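Long-range contacts in cellobiose 2-epimerase (Spirochaeta thermophila DSM 6192, PDB 5ZIG), which probably catalyses the reversible 2-epimerization of cellobiose to beta-D-glucosyl-(1->4)-D-mannose: residues 194-205 and 213-224; 244-252 and 299-309. All coordinates share one frame; numbering follows the deposited sequence.

Contact 1. Residues 194-205 and 213-224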
loop_
_atom_site.group_PDB
_atom_site.type_symbol
_atom_site.label_atom_id
_atom_site.label_comp_id
_atom_site.label_asym_id
_atom_site.label_seq_id
_atom_site.Cartn_x
_atom_site.Cartn_y
_atom_site.Cartn_z
ATOM N N HIS A 194 -3.851 -6.876 -8.289
ATOM C CA HIS A 194 -4.828 -7.676 -7.558
ATOM C C HIS A 194 -4.740 -7.423 -6.059
ATOM O O HIS A 194 -5.773 -7.335 -5.381
ATOM C CB HIS A 194 -4.656 -9.155 -7.892
ATOM C CG HIS A 194 -5.304 -9.531 -9.185
ATOM N ND1 HIS A 194 -4.685 -9.349 -10.401
ATOM C CD2 HIS A 194 -6.542 -10.002 -9.461
ATOM C CE1 HIS A 194 -5.494 -9.740 -11.367
ATOM N NE2 HIS A 194 -6.630 -10.137 -10.827
ATOM N N LEU A 195 -3.518 -7.252 -5.536
ATOM C CA LEU A 195 -3.360 -7.037 -4.099
ATOM C C LEU A 195 -3.979 -5.717 -3.686
ATOM O O LEU A 195 -4.601 -5.607 -2.625
ATOM C CB LEU A 195 -1.878 -7.073 -3.709
ATOM C CG LEU A 195 -1.548 -6.795 -2.230
ATOM C CD1 LEU A 195 -2.051 -7.959 -1.420
ATOM C CD2 LEU A 195 -0.054 -6.620 -1.965
ATOM N N HIS A 196 -3.823 -4.675 -4.490
ATOM C CA HIS A 196 -4.343 -3.405 -4.011
ATOM C C HIS A 196 -5.834 -3.262 -4.251
ATOM O O HIS A 196 -6.483 -2.442 -3.590
ATOM C CB HIS A 196 -3.515 -2.265 -4.605
ATOM C CG HIS A 196 -2.161 -2.172 -3.970
ATOM N ND1 HIS A 196 -1.950 -1.515 -2.774
ATOM C CD2 HIS A 196 -0.966 -2.708 -4.321
ATOM C CE1 HIS A 196 -0.675 -1.614 -2.441
ATOM N NE2 HIS A 196 -0.061 -2.344 -3.354
ATOM N N ILE A 197 -6.404 -4.084 -5.124
ATOM C CA ILE A 197 -7.857 -4.121 -5.198
ATOM C C ILE A 197 -8.421 -4.774 -3.945
ATOM O O ILE A 197 -9.373 -4.276 -3.330
ATOM C CB ILE A 197 -8.324 -4.843 -6.470
ATOM C CG1 ILE A 197 -8.080 -3.957 -7.690
ATOM C CG2 ILE A 197 -9.812 -5.159 -6.354
ATOM C CD1 ILE A 197 -7.792 -4.745 -8.965
ATOM N N LEU A 198 -7.831 -5.895 -3.538
ATOM C CA LEU A 198 -8.182 -6.476 -2.250
ATOM C C LEU A 198 -8.076 -5.427 -1.149
ATOM O O LEU A 198 -8.996 -5.258 -0.337
ATOM C CB LEU A 198 -7.274 -7.674 -1.970
ATOM C CG LEU A 198 -7.421 -8.296 -0.588
ATOM C CD1 LEU A 198 -8.710 -9.099 -0.473
ATOM C CD2 LEU A 198 -6.203 -9.157 -0.243
ATOM N N GLU A 199 -6.975 -4.665 -1.154
ATOM C CA GLU A 199 -6.730 -3.688 -0.096
ATOM C C GLU A 199 -7.848 -2.661 -0.029
ATOM O O GLU A 199 -8.389 -2.374 1.053
ATOM C CB GLU A 199 -5.372 -3.019 -0.326
ATOM C CG GLU A 199 -5.121 -1.743 0.455
ATOM C CD GLU A 199 -3.868 -1.023 -0.028
ATOM O OE1 GLU A 199 -3.850 -0.510 -1.172
ATOM O OE2 GLU A 199 -2.881 -0.996 0.724
ATOM N N ALA A 200 -8.222 -2.117 -1.190
ATOM C CA ALA A 200 -9.344 -1.191 -1.277
ATOM C C ALA A 200 -10.624 -1.815 -0.747
ATOM O O ALA A 200 -11.387 -1.166 -0.025
ATOM C CB ALA A 200 -9.544 -0.752 -2.738
ATOM N N TYR A 201 -10.896 -3.063 -1.133
ATOM C CA TYR A 201 -12.204 -3.657 -0.855
ATOM C C TYR A 201 -12.367 -3.962 0.625
ATOM O O TYR A 201 -13.438 -3.715 1.189
ATOM C CB TYR A 201 -12.405 -4.918 -1.689
ATOM C CG TYR A 201 -12.704 -4.643 -3.156
ATOM C CD1 TYR A 201 -12.637 -3.350 -3.671
ATOM C CD2 TYR A 201 -13.066 -5.665 -4.012
ATOM C CE1 TYR A 201 -12.912 -3.092 -5.014
ATOM C CE2 TYR A 201 -13.340 -5.419 -5.384
ATOM C CZ TYR A 201 -13.269 -4.128 -5.864
ATOM O OH TYR A 201 -13.552 -3.857 -7.200
ATOM N N SER A 202 -11.327 -4.509 1.267
ATOM C CA SER A 202 -11.362 -4.674 2.725
ATOM C C SER A 202 -11.831 -3.395 3.409
ATOM O O SER A 202 -12.709 -3.427 4.280
ATOM C CB SER A 202 -9.988 -5.093 3.264
ATOM O OG SER A 202 -9.649 -6.418 2.868
ATOM N N THR A 203 -11.291 -2.250 2.987
ATOM C CA THR A 203 -11.630 -0.969 3.600
ATOM C C THR A 203 -13.023 -0.488 3.177
ATOM O O THR A 203 -13.762 0.074 3.998
ATOM C CB THR A 203 -10.528 0.062 3.262
ATOM O OG1 THR A 203 -9.349 -0.236 4.022
ATOM C CG2 THR A 203 -10.955 1.502 3.578
ATOM N N LEU A 204 -13.409 -0.697 1.912
ATOM C CA LEU A 204 -14.776 -0.358 1.506
ATOM C C LEU A 204 -15.786 -1.221 2.256
ATOM O O LEU A 204 -16.837 -0.731 2.683
ATOM C CB LEU A 204 -14.939 -0.504 -0.018
ATOM C CG LEU A 204 -16.309 -0.123 -0.609
ATOM C CD1 LEU A 204 -16.649 1.352 -0.343
ATOM C CD2 LEU A 204 -16.436 -0.464 -2.096
ATOM N N PHE A 205 -15.455 -2.494 2.474
ATOM C CA PHE A 205 -16.330 -3.370 3.257
ATOM C C PHE A 205 -16.359 -2.974 4.734
ATOM O O PHE A 205 -17.420 -3.009 5.368
ATOM C CB PHE A 205 -15.889 -4.826 3.114
ATOM C CG PHE A 205 -16.731 -5.798 3.899
ATOM C CD1 PHE A 205 -17.999 -6.143 3.466
ATOM C CD2 PHE A 205 -16.248 -6.364 5.075
ATOM C CE1 PHE A 205 -18.769 -7.034 4.182
ATOM C CE2 PHE A 205 -17.008 -7.253 5.797
ATOM C CZ PHE A 205 -18.271 -7.592 5.352
ATOM N N VAL A 213 -19.269 -6.243 -1.725
ATOM C CA VAL A 213 -17.835 -6.119 -1.499
ATOM C C VAL A 213 -17.277 -7.405 -0.904
ATOM O O VAL A 213 -16.232 -7.903 -1.345
ATOM C CB VAL A 213 -17.530 -4.905 -0.609
ATOM C CG1 VAL A 213 -16.046 -4.467 -0.803
ATOM C CG2 VAL A 213 -18.465 -3.799 -0.961
ATOM N N ARG A 214 -17.967 -7.968 0.099
ATOM C CA ARG A 214 -17.428 -9.154 0.768
ATOM C C ARG A 214 -17.305 -10.305 -0.212
ATOM O O ARG A 214 -16.354 -11.099 -0.145
ATOM C CB ARG A 214 -18.300 -9.577 1.957
ATOM C CG ARG A 214 -18.133 -11.073 2.314
ATOM C CD ARG A 214 -19.291 -11.663 3.114
ATOM N NE ARG A 214 -18.983 -11.695 4.538
ATOM C CZ ARG A 214 -19.628 -10.984 5.458
ATOM N NH1 ARG A 214 -20.633 -10.194 5.102
ATOM N NH2 ARG A 214 -19.273 -11.067 6.734
ATOM N N GLU A 215 -18.263 -10.404 -1.138
ATOM C CA GLU A 215 -18.216 -11.454 -2.143
ATOM C C GLU A 215 -17.045 -11.253 -3.102
ATOM O O GLU A 215 -16.356 -12.217 -3.453
ATOM C CB GLU A 215 -19.563 -11.510 -2.876
ATOM C CG GLU A 215 -20.667 -12.052 -1.947
ATOM C CD GLU A 215 -22.084 -11.924 -2.496
ATOM O OE1 GLU A 215 -22.282 -11.297 -3.560
ATOM O OE2 GLU A 215 -23.007 -12.453 -1.837
ATOM N N ALA A 216 -16.801 -10.013 -3.538
ATOM C CA ALA A 216 -15.609 -9.751 -4.348
ATOM C C ALA A 216 -14.336 -10.084 -3.572
ATOM O O ALA A 216 -13.374 -10.616 -4.143
ATOM C CB ALA A 216 -15.598 -8.300 -4.822
ATOM N N MET A 217 -14.330 -9.806 -2.260
ATOM C CA MET A 217 -13.202 -10.181 -1.399
ATOM C C MET A 217 -12.971 -11.690 -1.398
ATOM O O MET A 217 -11.840 -12.154 -1.569
ATOM C CB MET A 217 -13.436 -9.671 0.026
ATOM C CG MET A 217 -13.284 -8.160 0.156
ATOM S SD MET A 217 -13.956 -7.514 1.702
ATOM C CE MET A 217 -12.735 -8.059 2.926
ATOM N N GLU A 218 -14.038 -12.473 -1.219
ATOM C CA GLU A 218 -13.935 -13.925 -1.334
ATOM C C GLU A 218 -13.277 -14.327 -2.647
ATOM O O GLU A 218 -12.295 -15.074 -2.656
ATOM C CB GLU A 218 -15.327 -14.552 -1.236
ATOM C CG GLU A 218 -16.095 -14.247 0.062
ATOM C CD GLU A 218 -17.375 -15.082 0.197
ATOM O OE1 GLU A 218 -18.212 -15.016 -0.728
ATOM O OE2 GLU A 218 -17.576 -15.758 1.226
ATOM N N HIS A 219 -13.821 -13.831 -3.769
ATOM C CA HIS A 219 -13.223 -14.111 -5.068
ATOM C C HIS A 219 -11.720 -13.834 -5.050
ATOM O O HIS A 219 -10.914 -14.666 -5.482
ATOM C CB HIS A 219 -13.888 -13.256 -6.148
ATOM C CG HIS A 219 -13.299 -13.455 -7.505
ATOM N ND1 HIS A 219 -13.242 -14.690 -8.118
ATOM C CD2 HIS A 219 -12.751 -12.578 -8.376
ATOM C CE1 HIS A 219 -12.687 -14.562 -9.312
ATOM N NE2 HIS A 219 -12.379 -13.291 -9.493
ATOM N N LEU A 220 -11.331 -12.659 -4.542
ATOM C CA LEU A 220 -9.916 -12.273 -4.530
ATOM C C LEU A 220 -9.084 -13.240 -3.695
ATOM O O LEU A 220 -7.957 -13.587 -4.073
ATOM C CB LEU A 220 -9.774 -10.834 -4.019
ATOM C CG LEU A 220 -10.047 -9.784 -5.105
ATOM C CD1 LEU A 220 -10.344 -8.410 -4.550
ATOM C CD2 LEU A 220 -8.889 -9.734 -6.101
ATOM N N ILE A 221 -9.627 -13.698 -2.564
ATOM C CA ILE A 221 -8.878 -14.624 -1.715
ATOM C C ILE A 221 -8.603 -15.922 -2.464
ATOM O O ILE A 221 -7.490 -16.464 -2.404
ATOM C CB ILE A 221 -9.619 -14.865 -0.381
ATOM C CG1 ILE A 221 -9.538 -13.613 0.491
ATOM C CG2 ILE A 221 -8.970 -15.996 0.383
ATOM C CD1 ILE A 221 -10.832 -13.154 1.065
ATOM N N LEU A 222 -9.596 -16.422 -3.209
ATOM C CA LEU A 222 -9.389 -17.645 -3.980
ATOM C C LEU A 222 -8.356 -17.458 -5.086
ATOM O O LEU A 222 -7.620 -18.396 -5.406
ATOM C CB LEU A 222 -10.718 -18.131 -4.579
ATOM C CG LEU A 222 -11.726 -18.768 -3.613
ATOM C CD1 LEU A 222 -13.091 -18.806 -4.256
ATOM C CD2 LEU A 222 -11.296 -20.171 -3.204
ATOM N N ILE A 223 -8.302 -16.269 -5.697
ATOM C CA ILE A 223 -7.274 -15.990 -6.693
ATOM C C ILE A 223 -5.895 -16.080 -6.046
ATOM O O ILE A 223 -4.969 -16.713 -6.577
ATOM C CB ILE A 223 -7.507 -14.602 -7.322
ATOM C CG1 ILE A 223 -8.862 -14.533 -8.014
ATOM C CG2 ILE A 223 -6.358 -14.214 -8.253
ATOM C CD1 ILE A 223 -9.012 -15.501 -9.154
ATOM N N PHE A 224 -5.749 -15.445 -4.881
ATOM C CA PHE A 224 -4.476 -15.473 -4.169
ATOM C C PHE A 224 -4.139 -16.880 -3.700
ATOM O O PHE A 224 -3.009 -17.334 -3.890
ATOM C CB PHE A 224 -4.510 -14.487 -3.001
ATOM C CG PHE A 224 -4.114 -13.080 -3.394
ATOM C CD1 PHE A 224 -2.771 -12.711 -3.429
ATOM C CD2 PHE A 224 -5.074 -12.139 -3.754
ATOM C CE1 PHE A 224 -2.398 -11.422 -3.801
ATOM C CE2 PHE A 224 -4.716 -10.847 -4.124
ATOM C CZ PHE A 224 -3.374 -10.488 -4.154
#
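Tyr201 and Leu220 interlock as opposing knobs in an antiparallel helical hairpin of the (alpha/alpha)6 barrel, the fold of the N-acylglucosamine 2-epimerase family. The two helix segments run at 150° to each other with axes 9.2 Å apart, and no hydrogen bond crosses between them, so the fit rests on van der Waals packing, with one sulfur-aromatic contact. Tyr201 enters a hole formed by Val213, Ala216, Met217 and Leu220: its CB lies 3.8 Å from Met217 CG, while CE2 on one flank of the ring comes 3.7 Å from Ala216 CB. Farther out, its hydroxyl reaches past the hairpin to Glu153 on helix 139-156. Leu220 returns the gesture among His194, Ile197, Leu198 and Tyr201; its branches divide the work, CD1 pressing on Ile197 CG2 at 3.8 Å and CD2 meeting the His194 ring at its edge. That imidazole has both nitrogens occupied, ND1 by the carbonyl of Thr190 and NE2 by the amide of Tyr164, which fixes its rotation. At one end of the interface Phe224 drives its edge against the opposite backbone, CZ standing 3.5 Å from Leu195 CA. At the other end Phe205, its CG swung anti to the backbone N (chi1 180°), carries its ring past Val213 to cross the Arg214 side chain at a slant. Met217 SD makes an oblique Met-aromatic contact, 4.7 Å from the centroid of the Phe205 ring, and the bend at the last torsion (chi3 73°) turns CE toward Ser202. The border is more open at Arg214, whose guanidinium has the rim of the Phe205 ring over one face, Phe205 CZ 3.5 Å from Arg214 NH1.

Contact 2. Residues 244-252 and 299-309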
loop_
_atom_site.group_PDB
_atom_site.type_symbol
_atom_site.label_atom_id
_atom_site.label_comp_id
_atom_site.label_asym_id
_atom_site.label_seq_id
_atom_site.Cartn_x
_atom_site.Cartn_y
_atom_site.Cartn_z
ATOM N N PRO A 244 1.680 -18.455 -15.217
ATOM C CA PRO A 244 2.778 -17.571 -14.797
ATOM C C PRO A 244 3.547 -16.991 -15.978
ATOM O O PRO A 244 3.883 -17.691 -16.934
ATOM C CB PRO A 244 3.666 -18.499 -13.964
ATOM C CG PRO A 244 2.723 -19.572 -13.497
ATOM C CD PRO A 244 1.785 -19.792 -14.610
ATOM N N MET A 245 3.844 -15.700 -15.903
ATOM C CA MET A 245 4.696 -15.056 -16.892
ATOM C C MET A 245 5.936 -14.494 -16.207
ATOM O O MET A 245 5.848 -13.952 -15.102
ATOM C CB MET A 245 3.949 -13.943 -17.629
ATOM C CG MET A 245 2.806 -14.446 -18.487
ATOM S SD MET A 245 1.793 -13.103 -19.142
ATOM C CE MET A 245 2.960 -12.256 -20.219
ATOM N N GLY A 246 7.089 -14.637 -16.866
ATOM C CA GLY A 246 8.326 -14.141 -16.290
ATOM C C GLY A 246 8.638 -14.830 -14.978
ATOM O O GLY A 246 8.374 -16.021 -14.790
ATOM N N GLY A 247 9.203 -14.078 -14.049
ATOM C CA GLY A 247 9.500 -14.640 -12.750
ATOM C C GLY A 247 9.854 -13.570 -11.746
ATOM O O GLY A 247 9.510 -12.399 -11.910
ATOM N N GLY A 248 10.541 -13.991 -10.696
ATOM C CA GLY A 248 11.068 -13.076 -9.706
ATOM C C GLY A 248 10.217 -13.018 -8.451
ATOM O O GLY A 248 9.063 -13.455 -8.409
ATOM N N ILE A 249 10.814 -12.440 -7.416
ATOM C CA ILE A 249 10.222 -12.346 -6.086
ATOM C C ILE A 249 10.343 -10.907 -5.609
ATOM O O ILE A 249 11.434 -10.327 -5.657
ATOM C CB ILE A 249 10.916 -13.295 -5.089
ATOM C CG1 ILE A 249 10.734 -14.748 -5.516
ATOM C CG2 ILE A 249 10.402 -13.071 -3.679
ATOM C CD1 ILE A 249 11.867 -15.627 -5.106
ATOM N N SER A 250 9.219 -10.328 -5.167
ATOM C CA SER A 250 9.191 -9.037 -4.485
ATOM C C SER A 250 9.042 -9.286 -2.984
ATOM O O SER A 250 7.955 -9.617 -2.507
ATOM C CB SER A 250 8.063 -8.167 -5.010
ATOM O OG SER A 250 8.041 -6.900 -4.370
ATOM N N PHE A 251 10.140 -9.112 -2.237
ATOM C CA PHE A 251 10.105 -9.393 -0.801
ATOM C C PHE A 251 9.089 -8.509 -0.095
ATOM O O PHE A 251 8.345 -8.980 0.774
ATOM C CB PHE A 251 11.504 -9.220 -0.186
ATOM C CG PHE A 251 12.527 -10.139 -0.773
ATOM C CD1 PHE A 251 12.737 -11.403 -0.242
ATOM C CD2 PHE A 251 13.243 -9.762 -1.898
ATOM C CE1 PHE A 251 13.656 -12.260 -0.811
ATOM C CE2 PHE A 251 14.168 -10.614 -2.470
ATOM C CZ PHE A 251 14.374 -11.867 -1.929
ATOM N N GLY A 252 9.025 -7.227 -0.479
ATOM C CA GLY A 252 8.035 -6.334 0.102
ATOM C C GLY A 252 6.600 -6.751 -0.195
ATOM O O GLY A 252 5.722 -6.631 0.662
ATOM N N LEU A 299 15.405 -5.774 4.551
ATOM C CA LEU A 299 14.942 -6.610 3.445
ATOM C C LEU A 299 15.400 -6.110 2.085
ATOM O O LEU A 299 15.203 -4.931 1.750
ATOM C CB LEU A 299 13.419 -6.711 3.465
ATOM C CG LEU A 299 12.906 -7.733 4.459
ATOM C CD1 LEU A 299 11.451 -8.038 4.135
ATOM C CD2 LEU A 299 13.759 -8.988 4.381
ATOM N N PRO A 300 15.970 -6.994 1.271
ATOM C CA PRO A 300 16.322 -6.633 -0.105
ATOM C C PRO A 300 15.078 -6.355 -0.937
ATOM O O PRO A 300 13.948 -6.694 -0.571
ATOM C CB PRO A 300 17.076 -7.858 -0.633
ATOM C CG PRO A 300 16.836 -8.961 0.368
ATOM C CD PRO A 300 16.422 -8.342 1.652
ATOM N N ASN A 301 15.304 -5.736 -2.094
ATOM C CA ASN A 301 14.164 -5.239 -2.848
ATOM C C ASN A 301 13.506 -6.345 -3.664
ATOM O O ASN A 301 12.288 -6.543 -3.584
ATOM C CB ASN A 301 14.575 -4.088 -3.753
ATOM C CG ASN A 301 13.398 -3.516 -4.493
ATOM O OD1 ASN A 301 12.292 -3.438 -3.950
ATOM N ND2 ASN A 301 13.618 -3.116 -5.733
ATOM N N GLU A 302 14.289 -7.090 -4.440
ATOM C CA GLU A 302 13.677 -8.167 -5.188
ATOM C C GLU A 302 14.724 -9.172 -5.628
ATOM O O GLU A 302 15.917 -8.871 -5.720
ATOM C CB GLU A 302 12.925 -7.643 -6.422
ATOM C CG GLU A 302 13.855 -7.229 -7.546
ATOM C CD GLU A 302 13.115 -6.897 -8.836
ATOM O OE1 GLU A 302 12.110 -7.579 -9.145
ATOM O OE2 GLU A 302 13.541 -5.954 -9.534
ATOM N N GLN A 303 14.242 -10.374 -5.905
ATOM C CA GLN A 303 14.990 -11.387 -6.627
ATOM C C GLN A 303 14.595 -11.295 -8.094
ATOM O O GLN A 303 13.419 -11.475 -8.435
ATOM C CB GLN A 303 14.684 -12.771 -6.063
ATOM C CG GLN A 303 15.523 -13.891 -6.633
ATOM C CD GLN A 303 15.757 -14.986 -5.605
ATOM O OE1 GLN A 303 14.949 -15.903 -5.463
ATOM N NE2 GLN A 303 16.860 -14.881 -4.871
ATOM N N ARG A 304 15.565 -10.990 -8.956
ATOM C CA ARG A 304 15.278 -10.904 -10.380
ATOM C C ARG A 304 14.962 -12.285 -10.947
ATOM O O ARG A 304 15.210 -13.321 -10.318
ATOM C CB ARG A 304 16.462 -10.276 -11.114
ATOM C CG ARG A 304 16.756 -8.884 -10.616
ATOM C CD ARG A 304 17.685 -8.155 -11.541
ATOM N NE ARG A 304 18.237 -6.961 -10.910
ATOM C CZ ARG A 304 19.314 -6.944 -10.129
ATOM N NH1 ARG A 304 19.974 -8.065 -9.863
ATOM N NH2 ARG A 304 19.731 -5.790 -9.616
ATOM N N GLU A 305 14.408 -12.296 -12.168
ATOM C CA GLU A 305 14.052 -13.565 -12.791
ATOM C C GLU A 305 15.255 -14.498 -12.888
ATOM O O GLU A 305 15.098 -15.719 -12.814
ATOM C CB GLU A 305 13.432 -13.327 -14.176
ATOM C CG GLU A 305 12.286 -12.306 -14.197
ATOM C CD GLU A 305 11.489 -12.312 -15.504
ATOM O OE1 GLU A 305 11.683 -13.247 -16.310
ATOM O OE2 GLU A 305 10.671 -11.382 -15.721
ATOM N N ASP A 306 16.463 -13.953 -13.011
ATOM C CA ASP A 306 17.660 -14.773 -13.173
ATOM C C ASP A 306 18.329 -15.154 -11.850
ATOM O O ASP A 306 19.437 -15.693 -11.872
ATOM C CB ASP A 306 18.664 -14.061 -14.093
ATOM C CG ASP A 306 19.221 -12.767 -13.487
ATOM O OD1 ASP A 306 18.947 -12.469 -12.296
ATOM O OD2 ASP A 306 19.931 -12.038 -14.217
ATOM N N GLY A 307 17.692 -14.882 -10.703
ATOM C CA GLY A 307 18.220 -15.278 -9.417
ATOM C C GLY A 307 19.038 -14.226 -8.692
ATOM O O GLY A 307 19.140 -14.285 -7.461
ATOM N N SER A 308 19.625 -13.266 -9.409
ATOM C CA SER A 308 20.310 -12.167 -8.741
ATOM C C SER A 308 19.314 -11.357 -7.918
ATOM O O SER A 308 18.098 -11.410 -8.133
ATOM C CB SER A 308 21.024 -11.260 -9.753
ATOM O OG SER A 308 20.108 -10.535 -10.578
ATOM N N VAL A 309 19.840 -10.595 -6.962
ATOM C CA VAL A 309 19.019 -9.894 -5.981
ATOM C C VAL A 309 19.339 -8.411 -6.034
ATOM O O VAL A 309 20.515 -8.020 -6.008
ATOM C CB VAL A 309 19.226 -10.447 -4.555
ATOM C CG1 VAL A 309 18.353 -9.680 -3.555
ATOM C CG2 VAL A 309 18.908 -11.927 -4.505
#
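Ile249 and Gln303 join two short antiparallel strands as a hydrogen-bonded pair, at the outer edge of a small sheet that also includes strand 309-314. Ile249 N gives to Gln303 O at 3.0 Å (N-H...O 161°), and Gln303 N returns a bond to Ile249 O at 2.8 Å; both donors lie in the carbonyl planes of their acceptors. Their side chains leave the same face of the sheet and run together, CB to CB 3.9 Å apart.

The broadest packing lies just beyond this pair, at Phe251 in the first turn of helix 251-269. With CG anti to its own carbonyl carbon (chi1 -61°), the ring turns toward residues 300-303: Pro300 CG sits over one face near the rim, the backbone between Asn301 and Glu302 runs along an edge, and CE2 comes 3.4 Å from Gln303 N. Were Phe251 cut back to alanine, Pro300 would probably lose the ring face against it and the 301-302 backbone the edge beside it, opening a gap next to the start of the helix. Ser250, at the N-cap, bonds through OG to His253 ND1.

The opposite end is looser and faces solvent. Glu305 lays its carboxylate beside Gly246 and Gly247, its CD 3.2 Å from Gly247 N, yet neither oxygen has the angle for a hydrogen bond. Gly248 does fit closely, its CA 3.1 Å from Gln303 O, where a beta carbon would collide with that oxygen.

Specific polar bonding thus comes down to one reciprocal pair of backbone bonds; the remainder is van der Waals packing, much of it from the Phe251 ring, and the acidic end of Glu305 contributes proximity more than a directed bond.

Along the chain the two contacts come in series: the hairpin of helices 191-208 and 211-228 is complete before the strand pairing of 244-252 with 299-309 begins. Their centres lie 24 Å apart and their nearest atoms about 6 Å, without touching, yet helix 251-269 connects them. It starts within contact 2, and farther along it packs on Ser202 and Ile221 of contact 1. A second connection runs through a separate three-stranded sheet, in which strand 189-190, leading into helix 191-208, shares a neighbour, 237-238, with strand 244-245. The two contacts thus belong to the same fold, one in its buried helix packing and the other in the surface strands around the start of helix 251-269.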